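Local coordinates for dTDP-4-dehydrorhamnose reductase (Bacillus anthracis, PDB 3SC6), which catalyses the NADPH-dependent reduction of dTDP-4-dehydrorhamnose to dTDP-L-rhamnose in the rhamnose biosynthetic pathway, at residues His122-Ile127 against Ser133-Glu138; Tyr108-Asp113 against Ile150-Trp155. All blocks are in the same frame, centred on the assembly; numbering follows the deposited sequence. Where two conformers were deposited one is given.

Contact 1. Residues His122-Ile127 against Ser133-Glu138; sequences HNPAPI and SKYAGE. With NAP (NADP nicotinamide-adenine-dinucleotide phosphate), chain G.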
loop_
_atom_site.group_PDB
_atom_site.type_symbol
_atom_site.label_atom_id
_atom_site.label_comp_id
_atom_site.label_asym_id
_atom_site.label_seq_id
_atom_site.Cartn_x
_atom_site.Cartn_y
_atom_site.Cartn_z
ATOM N N HIS A 122 7.323 -2.720 -17.242
ATOM C CA HIS A 122 8.766 -2.876 -17.046
ATOM C C HIS A 122 9.063 -3.995 -16.055
ATOM O O HIS A 122 8.368 -4.151 -15.050
ATOM C CB HIS A 122 9.455 -1.575 -16.603
ATOM C CG HIS A 122 9.464 -0.500 -17.648
ATOM N ND1 HIS A 122 8.965 0.765 -17.429
ATOM C CD2 HIS A 122 9.915 -0.510 -18.926
ATOM C CE1 HIS A 122 9.111 1.490 -18.526
ATOM N NE2 HIS A 122 9.683 0.738 -19.449
ATOM N N ASN A 123 10.093 -4.776 -16.362
ATOM C CA ASN A 123 10.504 -5.891 -15.512
ATOM C C ASN A 123 11.007 -5.360 -14.188
ATOM O O ASN A 123 11.920 -4.539 -14.153
ATOM C CB ASN A 123 11.607 -6.720 -16.173
ATOM C CG ASN A 123 11.162 -7.362 -17.474
ATOM O OD1 ASN A 123 9.989 -7.304 -17.839
ATOM N ND2 ASN A 123 12.101 -7.996 -18.171
ATOM N N PRO A 124 10.400 -5.813 -13.089
ATOM C CA PRO A 124 10.843 -5.332 -11.791
ATOM C C PRO A 124 12.265 -5.742 -11.419
ATOM O O PRO A 124 12.805 -6.709 -11.956
ATOM C CB PRO A 124 9.832 -5.969 -10.831
ATOM C CG PRO A 124 8.615 -6.162 -11.665
ATOM C CD PRO A 124 9.156 -6.594 -12.983
ATOM N N ALA A 125 12.855 -4.970 -10.513
ATOM C CA ALA A 125 14.204 -5.191 -10.017
ATOM C C ALA A 125 14.202 -4.711 -8.567
ATOM O O ALA A 125 14.682 -3.617 -8.272
ATOM C CB ALA A 125 15.212 -4.417 -10.839
ATOM N N PRO A 126 13.635 -5.528 -7.661
ATOM C CA PRO A 126 13.539 -5.222 -6.236
ATOM C C PRO A 126 14.807 -4.595 -5.689
ATOM O O PRO A 126 15.898 -5.133 -5.887
ATOM C CB PRO A 126 13.292 -6.589 -5.606
ATOM C CG PRO A 126 12.568 -7.346 -6.650
ATOM C CD PRO A 126 13.111 -6.872 -7.967
ATOM N N ILE A 127 14.652 -3.476 -4.989
ATOM C CA ILE A 127 15.782 -2.751 -4.413
ATOM C C ILE A 127 16.188 -3.219 -3.001
ATOM O O ILE A 127 17.329 -3.012 -2.587
ATOM C CB ILE A 127 15.468 -1.233 -4.385
ATOM C CG1 ILE A 127 16.703 -0.415 -3.994
ATOM C CG2 ILE A 127 14.286 -0.950 -3.464
ATOM C CD1 ILE A 127 16.458 1.082 -4.004
ATOM N N SER A 133 10.517 -9.530 -1.443
ATOM C CA SER A 133 9.563 -10.445 -0.833
ATOM C C SER A 133 8.181 -10.289 -1.458
ATOM O O SER A 133 7.515 -11.286 -1.734
ATOM C CB SER A 133 9.479 -10.222 0.675
ATOM O OG SER A 133 9.036 -8.911 0.964
ATOM N N LYS A 134 7.732 -9.052 -1.680
ATOM C CA LYS A 134 6.415 -8.889 -2.283
ATOM C C LYS A 134 6.417 -9.169 -3.780
ATOM O O LYS A 134 5.389 -9.541 -4.335
ATOM C CB LYS A 134 5.712 -7.586 -1.913
ATOM C CG LYS A 134 5.502 -7.475 -0.410
ATOM C CD LYS A 134 4.497 -6.420 -0.023
ATOM C CE LYS A 134 3.108 -6.837 -0.531
ATOM N NZ LYS A 134 2.009 -5.913 -0.173
ATOM N N TYR A 135 7.553 -8.995 -4.442
ATOM C CA TYR A 135 7.603 -9.292 -5.867
ATOM C C TYR A 135 7.389 -10.795 -5.994
ATOM O O TYR A 135 6.660 -11.250 -6.875
ATOM C CB TYR A 135 8.910 -8.835 -6.515
ATOM C CG TYR A 135 9.051 -9.297 -7.948
ATOM C CD1 TYR A 135 8.295 -8.724 -8.962
ATOM C CD2 TYR A 135 9.996 -10.258 -8.298
ATOM C CE1 TYR A 135 8.427 -9.147 -10.277
ATOM C CE2 TYR A 135 10.146 -10.675 -9.610
ATOM C CZ TYR A 135 9.359 -10.113 -10.598
ATOM O OH TYR A 135 9.497 -10.516 -11.913
ATOM N N ALA A 136 8.008 -11.555 -5.086
ATOM C CA ALA A 136 7.877 -13.003 -5.070
ATOM C C ALA A 136 6.408 -13.299 -4.803
ATOM O O ALA A 136 5.847 -14.261 -5.321
ATOM C CB ALA A 136 8.755 -13.614 -3.984
ATOM N N GLY A 137 5.793 -12.458 -3.979
ATOM C CA GLY A 137 4.382 -12.600 -3.642
ATOM C C GLY A 137 3.536 -12.400 -4.888
ATOM O O GLY A 137 2.627 -13.183 -5.151
ATOM N N GLU A 138 3.841 -11.356 -5.661
ATOM C CA GLU A 138 3.102 -11.066 -6.892
ATOM C C GLU A 138 3.182 -12.228 -7.866
ATOM O O GLU A 138 2.187 -12.586 -8.499
ATOM C CB GLU A 138 3.658 -9.831 -7.598
ATOM C CG GLU A 138 3.550 -8.527 -6.840
ATOM C CD GLU A 138 4.187 -7.379 -7.606
ATOM O OE1 GLU A 138 4.805 -7.639 -8.660
ATOM O OE2 GLU A 138 4.091 -6.224 -7.152
HETATM P PA NAP G . 0.324 -2.506 8.063
HETATM O O1A NAP G . 1.592 -3.125 8.599
HETATM O O2A NAP G . -0.463 -1.558 8.941
HETATM O O5B NAP G . -0.670 -3.676 7.579
HETATM C C5B NAP G . -0.254 -5.036 7.489
HETATM C C4B NAP G . -1.098 -5.873 8.444
HETATM O O4B NAP G . -0.867 -7.270 8.203
HETATM C C3B NAP G . -0.754 -5.599 9.907
HETATM O O3B NAP G . -1.905 -5.197 10.654
HETATM C C2B NAP G . -0.229 -6.917 10.427
HETATM O O2B NAP G . -0.605 -7.150 11.783
HETATM C C1B NAP G . -0.852 -7.926 9.470
HETATM N N9A NAP G . -0.149 -9.238 9.496
HETATM C C8A NAP G . 1.131 -9.482 9.834
HETATM N N7A NAP G . 1.355 -10.813 9.754
HETATM C C5A NAP G . 0.204 -11.398 9.376
HETATM C C6A NAP G . -0.210 -12.798 9.121
HETATM N N6A NAP G . 0.674 -13.817 9.259
HETATM N N1A NAP G . -1.487 -13.028 8.739
HETATM C C2A NAP G . -2.359 -12.010 8.602
HETATM N N3A NAP G . -2.001 -10.730 8.834
HETATM C C4A NAP G . -0.740 -10.404 9.219
HETATM O O3 NAP G . 0.666 -1.768 6.667
HETATM P PN NAP G . -0.470 -1.307 5.609
HETATM O O1N NAP G . 0.020 -0.051 4.927
HETATM O O2N NAP G . -1.834 -1.345 6.252
HETATM O O5D NAP G . -0.435 -2.493 4.527
HETATM C C5D NAP G . -1.145 -2.375 3.295
HETATM C C4D NAP G . -0.338 -2.982 2.149
HETATM O O4D NAP G . 0.266 -1.942 1.363
HETATM C C3D NAP G . 0.789 -3.892 2.627
HETATM O O3D NAP G . 0.678 -5.179 2.013
HETATM C C2D NAP G . 2.070 -3.209 2.199
HETATM O O2D NAP G . 3.023 -4.176 1.756
HETATM C C1D NAP G . 1.634 -2.266 1.083
HETATM N N1N NAP G . 2.449 -1.045 0.990
HETATM C C2N NAP G . 2.521 -0.201 2.034
HETATM C C3N NAP G . 3.286 0.963 1.960
HETATM C C7N NAP G . 3.349 1.885 3.148
HETATM O O7N NAP G . 2.786 1.557 4.182
HETATM N N7N NAP G . 4.007 3.040 3.063
HETATM C C4N NAP G . 3.974 1.247 0.783
HETATM C C5N NAP G . 3.878 0.365 -0.281
HETATM C C6N NAP G . 3.101 -0.781 -0.153
HETATM P P2B NAP G . 0.478 -7.017 12.971
HETATM O O1X NAP G . -0.375 -7.073 14.214
HETATM O O2X NAP G . 1.392 -8.206 12.792
HETATM O O3X NAP G . 1.145 -5.686 12.725
HETATM O O HOH W 1 11.550 -8.875 -13.279
#
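Pro-124 and Tyr-135 carry the apolar side of this contact, their side chains crossing at about a right angle. The proline presents its CB and CG to one flank of the phenol: CG lies 3.3 Å from Tyr-135 CE1, and CB is 3.7 Å from Tyr-135 CD1. The approach is oblique to the ring. Nearer the helix, Pro-126 adds a looser contact, its CG 4.0 Å from Tyr-135 CB, so the two prolines meet different levels of the same side chain. Tyr-135 reaches them because its CG stands anti to the backbone N (chi1 172°), which carries the ring out from the helix and alongside the two prolines.

No direct hydrogen bond joins the two segments, but a water does the polar work. It donates to Pro-124 O at 2.8 Å and also pairs with Tyr-135 OH at 3.0 Å, linking the phenol's outer end to the loop backbone.

One residue earlier on the helix, Lys-134 turns to the cofactor instead. Its chain bends at chi3 (66°) and brings NZ to both hydroxyls of the nicotinamide ribose, with NZ 2.7 Å from NADP O3D and 2.8 Å from NADP O2D; NZ sits too close to another atom of the model, so both bonds are doubtful in detail. Tyr-130, four residues before Lys-134, is also hydrogen-bonded to NADP through its OH. That spacing, at the start of helix 129-144, is the Tyr-x-x-x-Lys signature of the short-chain dehydrogenase/reductase family, and here the loop prolines pack against the same helix that presents it to the cofactor.

Contact 2. Residues Tyr108-Asp113 against Ile150-Trp155; sequences YVFQGD and IVRTSW. With NAP (NADP nicotinamide-adenine-dinucleotide phosphate), chain G.
Val-109 and Phe-110 meet the guanidinium of Arg-152 in two different ways. Val-109 lays its CG2 over one face of the group, 4.0 Å above the plane of the Arg-152 guanidinium and over its centre. The Phe-110 ring is turned 83° from the guanidinium plane, and its CZ, 3.2 Å from Arg-152 NH1, makes an oblique approach. Arg-152 gets there by running almost fully extended from CG to NE (chi3 180°), which takes its head from the strand across to the loop.

The polar end of that arginine is satisfied by other residues: NH2 forms a salt bridge with Glu-138 OE1, and NH1 is hydrogen-bonded to His-211 NE2. These bonds would fix the rotation of the buried guanidinium and so set the face that Val-109 covers.

Farther along, a water joins the segments. It accepts from Trp-155 NE1 at 2.7 Å, lying in the indole plane at the ring edge, and its bond to Tyr-108 OH at 3.0 Å is weak.

Residues 153-154 also border the nicotinamide. Thr-153 O is 3.4 Å from NADP C5N, while Ser-154 CA lies 4.0 Å from NADP C4N, the carbon that carries the transferable hydride in NADPH.

Strand 148-157 runs between strands 100-106 and 185-190 of the Rossmann-type sheet and also pairs with strand 208-211, which supplies His-211. The loop from strand 100-106 passes over it, with Val-109 touching Tyr-135 and Glu-138 of helix 129-144, while Phe-110 stacks on Tyr-118.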
loop_
_atom_site.group_PDB
_atom_site.type_symbol
_atom_site.label_atom_id
_atom_site.label_comp_id
_atom_site.label_asym_id
_atom_site.label_seq_id
_atom_site.Cartn_x
_atom_site.Cartn_y
_atom_site.Cartn_z
ATOM N N TYR A 108 8.836 -0.671 -4.170
ATOM C CA TYR A 108 10.177 -1.174 -3.868
ATOM C C TYR A 108 10.529 -2.392 -4.720
ATOM O O TYR A 108 11.558 -3.031 -4.508
ATOM C CB TYR A 108 10.367 -1.480 -2.374
ATOM C CG TYR A 108 10.286 -0.264 -1.477
ATOM C CD1 TYR A 108 11.243 0.733 -1.553
ATOM C CD2 TYR A 108 9.287 -0.134 -0.528
ATOM C CE1 TYR A 108 11.188 1.846 -0.734
ATOM C CE2 TYR A 108 9.223 0.978 0.302
ATOM C CZ TYR A 108 10.178 1.963 0.193
ATOM O OH TYR A 108 10.128 3.068 1.012
ATOM N N VAL A 109 9.665 -2.711 -5.681
ATOM C CA VAL A 109 9.891 -3.832 -6.578
ATOM C C VAL A 109 10.798 -3.336 -7.713
ATOM O O VAL A 109 11.299 -4.126 -8.505
ATOM C CB VAL A 109 8.571 -4.406 -7.147
ATOM C CG1 VAL A 109 7.707 -4.961 -6.023
ATOM C CG2 VAL A 109 7.817 -3.348 -7.940
ATOM N N PHE A 110 10.981 -2.016 -7.790
ATOM C CA PHE A 110 11.832 -1.398 -8.803
ATOM C C PHE A 110 13.030 -0.752 -8.111
ATOM O O PHE A 110 13.053 -0.626 -6.884
ATOM C CB PHE A 110 11.096 -0.307 -9.583
ATOM C CG PHE A 110 9.900 -0.788 -10.339
ATOM C CD1 PHE A 110 10.044 -1.353 -11.590
ATOM C CD2 PHE A 110 8.628 -0.612 -9.832
ATOM C CE1 PHE A 110 8.944 -1.780 -12.305
ATOM C CE2 PHE A 110 7.522 -1.032 -10.545
ATOM C CZ PHE A 110 7.683 -1.618 -11.786
ATOM N N GLN A 111 14.017 -0.335 -8.903
ATOM C CA GLN A 111 15.221 0.315 -8.374
ATOM C C GLN A 111 14.931 1.751 -7.951
ATOM O O GLN A 111 15.688 2.343 -7.176
ATOM C CB GLN A 111 16.350 0.294 -9.407
ATOM C CG GLN A 111 16.863 -1.099 -9.756
ATOM C CD GLN A 111 17.507 -1.809 -8.568
ATOM O OE1 GLN A 111 17.673 -1.231 -7.497
ATOM N NE2 GLN A 111 17.891 -3.063 -8.767
ATOM N N GLY A 112 13.837 2.305 -8.470
ATOM C CA GLY A 112 13.426 3.669 -8.156
ATOM C C GLY A 112 14.518 4.688 -8.402
ATOM O O GLY A 112 14.767 5.558 -7.569
ATOM N N ASP A 113 15.168 4.580 -9.554
ATOM C CA ASP A 113 16.243 5.497 -9.918
ATOM C C ASP A 113 15.880 6.395 -11.110
ATOM O O ASP A 113 16.682 7.219 -11.539
ATOM C CB ASP A 113 17.540 4.715 -10.160
ATOM C CG ASP A 113 17.389 3.638 -11.215
ATOM O OD1 ASP A 113 16.292 3.519 -11.799
ATOM O OD2 ASP A 113 18.369 2.902 -11.452
ATOM N N ILE A 150 -3.203 -6.775 -9.163
ATOM C CA ILE A 150 -2.003 -6.484 -8.391
ATOM C C ILE A 150 -1.969 -4.967 -8.333
ATOM O O ILE A 150 -1.765 -4.314 -9.353
ATOM C CB ILE A 150 -0.726 -7.054 -9.025
ATOM C CG1 ILE A 150 -0.813 -8.579 -9.093
ATOM C CG2 ILE A 150 0.480 -6.676 -8.204
ATOM C CD1 ILE A 150 0.414 -9.239 -9.675
ATOM N N VAL A 151 -2.209 -4.411 -7.150
ATOM C CA VAL A 151 -2.215 -2.964 -6.978
ATOM C C VAL A 151 -1.006 -2.438 -6.199
ATOM O O VAL A 151 -0.947 -2.531 -4.976
ATOM C CB VAL A 151 -3.519 -2.494 -6.278
ATOM C CG1 VAL A 151 -3.495 -0.991 -6.059
ATOM C CG2 VAL A 151 -4.744 -2.895 -7.100
ATOM N N ARG A 152 -0.045 -1.880 -6.926
ATOM C CA ARG A 152 1.158 -1.323 -6.326
ATOM C C ARG A 152 0.881 0.112 -5.917
ATOM O O ARG A 152 0.342 0.891 -6.706
ATOM C CB ARG A 152 2.293 -1.351 -7.338
ATOM C CG ARG A 152 2.703 -2.736 -7.745
ATOM C CD ARG A 152 3.642 -2.710 -8.913
ATOM N NE ARG A 152 4.040 -4.055 -9.303
ATOM C CZ ARG A 152 4.719 -4.342 -10.406
ATOM N NH1 ARG A 152 5.013 -3.384 -11.276
ATOM N NH2 ARG A 152 5.046 -5.597 -10.677
ATOM N N THR A 153 1.240 0.451 -4.683
ATOM C CA THR A 153 1.040 1.794 -4.165
ATOM C C THR A 153 2.342 2.204 -3.479
ATOM O O THR A 153 3.307 1.440 -3.500
ATOM C CB THR A 153 -0.121 1.854 -3.175
ATOM O OG1 THR A 153 -0.375 3.216 -2.811
ATOM C CG2 THR A 153 0.181 1.014 -1.938
ATOM N N SER A 154 2.375 3.391 -2.867
ATOM C CA SER A 154 3.591 3.866 -2.191
ATOM C C SER A 154 3.348 5.048 -1.260
ATOM O O SER A 154 2.426 5.835 -1.489
ATOM C CB SER A 154 4.599 4.318 -3.242
ATOM O OG SER A 154 4.063 5.382 -4.016
ATOM N N TRP A 155 4.174 5.179 -0.211
ATOM C CA TRP A 155 4.023 6.301 0.722
ATOM C C TRP A 155 2.577 6.401 1.163
ATOM O O TRP A 155 1.971 7.469 1.145
ATOM C CB TRP A 155 4.478 7.562 -0.008
ATOM C CG TRP A 155 5.963 7.618 -0.242
ATOM C CD1 TRP A 155 6.748 6.646 -0.792
ATOM C CD2 TRP A 155 6.786 8.791 -0.180
ATOM N NE1 TRP A 155 8.037 7.092 -0.922
ATOM C CE2 TRP A 155 8.083 8.414 -0.578
ATOM C CE3 TRP A 155 6.561 10.110 0.224
ATOM C CZ2 TRP A 155 9.149 9.306 -0.587
ATOM C CZ3 TRP A 155 7.622 10.993 0.220
ATOM C CH2 TRP A 155 8.902 10.588 -0.186
HETATM P PA NAP G . 0.324 -2.506 8.063
HETATM O O1A NAP G . 1.592 -3.125 8.599
HETATM O O2A NAP G . -0.463 -1.558 8.941
HETATM O O5B NAP G . -0.670 -3.676 7.579
HETATM C C5B NAP G . -0.254 -5.036 7.489
HETATM C C4B NAP G . -1.098 -5.873 8.444
HETATM O O4B NAP G . -0.867 -7.270 8.203
HETATM C C3B NAP G . -0.754 -5.599 9.907
HETATM O O3B NAP G . -1.905 -5.197 10.654
HETATM C C2B NAP G . -0.229 -6.917 10.427
HETATM O O2B NAP G . -0.605 -7.150 11.783
HETATM C C1B NAP G . -0.852 -7.926 9.470
HETATM N N9A NAP G . -0.149 -9.238 9.496
HETATM C C8A NAP G . 1.131 -9.482 9.834
HETATM N N7A NAP G . 1.355 -10.813 9.754
HETATM C C5A NAP G . 0.204 -11.398 9.376
HETATM C C6A NAP G . -0.210 -12.798 9.121
HETATM N N6A NAP G . 0.674 -13.817 9.259
HETATM N N1A NAP G . -1.487 -13.028 8.739
HETATM C C2A NAP G . -2.359 -12.010 8.602
HETATM N N3A NAP G . -2.001 -10.730 8.834
HETATM C C4A NAP G . -0.740 -10.404 9.219
HETATM O O3 NAP G . 0.666 -1.768 6.667
HETATM P PN NAP G . -0.470 -1.307 5.609
HETATM O O1N NAP G . 0.020 -0.051 4.927
HETATM O O2N NAP G . -1.834 -1.345 6.252
HETATM O O5D NAP G . -0.435 -2.493 4.527
HETATM C C5D NAP G . -1.145 -2.375 3.295
HETATM C C4D NAP G . -0.338 -2.982 2.149
HETATM O O4D NAP G . 0.266 -1.942 1.363
HETATM C C3D NAP G . 0.789 -3.892 2.627
HETATM O O3D NAP G . 0.678 -5.179 2.013
HETATM C C2D NAP G . 2.070 -3.209 2.199
HETATM O O2D NAP G . 3.023 -4.176 1.756
HETATM C C1D NAP G . 1.634 -2.266 1.083
HETATM N N1N NAP G . 2.449 -1.045 0.990
HETATM C C2N NAP G . 2.521 -0.201 2.034
HETATM C C3N NAP G . 3.286 0.963 1.960
HETATM C C7N NAP G . 3.349 1.885 3.148
HETATM O O7N NAP G . 2.786 1.557 4.182
HETATM N N7N NAP G . 4.007 3.040 3.063
HETATM C C4N NAP G . 3.974 1.247 0.783
HETATM C C5N NAP G . 3.878 0.365 -0.281
HETATM C C6N NAP G . 3.101 -0.781 -0.153
HETATM P P2B NAP G . 0.478 -7.017 12.971
HETATM O O1X NAP G . -0.375 -7.073 14.214
HETATM O O2X NAP G . 1.392 -8.206 12.792
HETATM O O3X NAP G . 1.145 -5.686 12.725
HETATM O O HOH W 2 9.622 4.983 -1.257
#

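Both contacts use the long loop between strand 100-106 and helix 129-144: contact 1 packs its later part on that helix, contact 2 its earlier part on strand 148-157, which follows the helix in the chain. Contact 1 lies at the surface and rests on proline-tyrosine packing; contact 2 is buried and centres on a charged guanidinium with an apolar side chain over one face and polar partners at its nitrogens. Each has a water bridge to a tyrosine hydroxyl, the one in contact 2 weak on that side. The Glu-138/Arg-152 salt bridge ties helix to strand, and Ile-127 N probably hydrogen-bonds Tyr-108 O at 3.2 Å. Both reach NADP, at ribose and nicotinamide respectively.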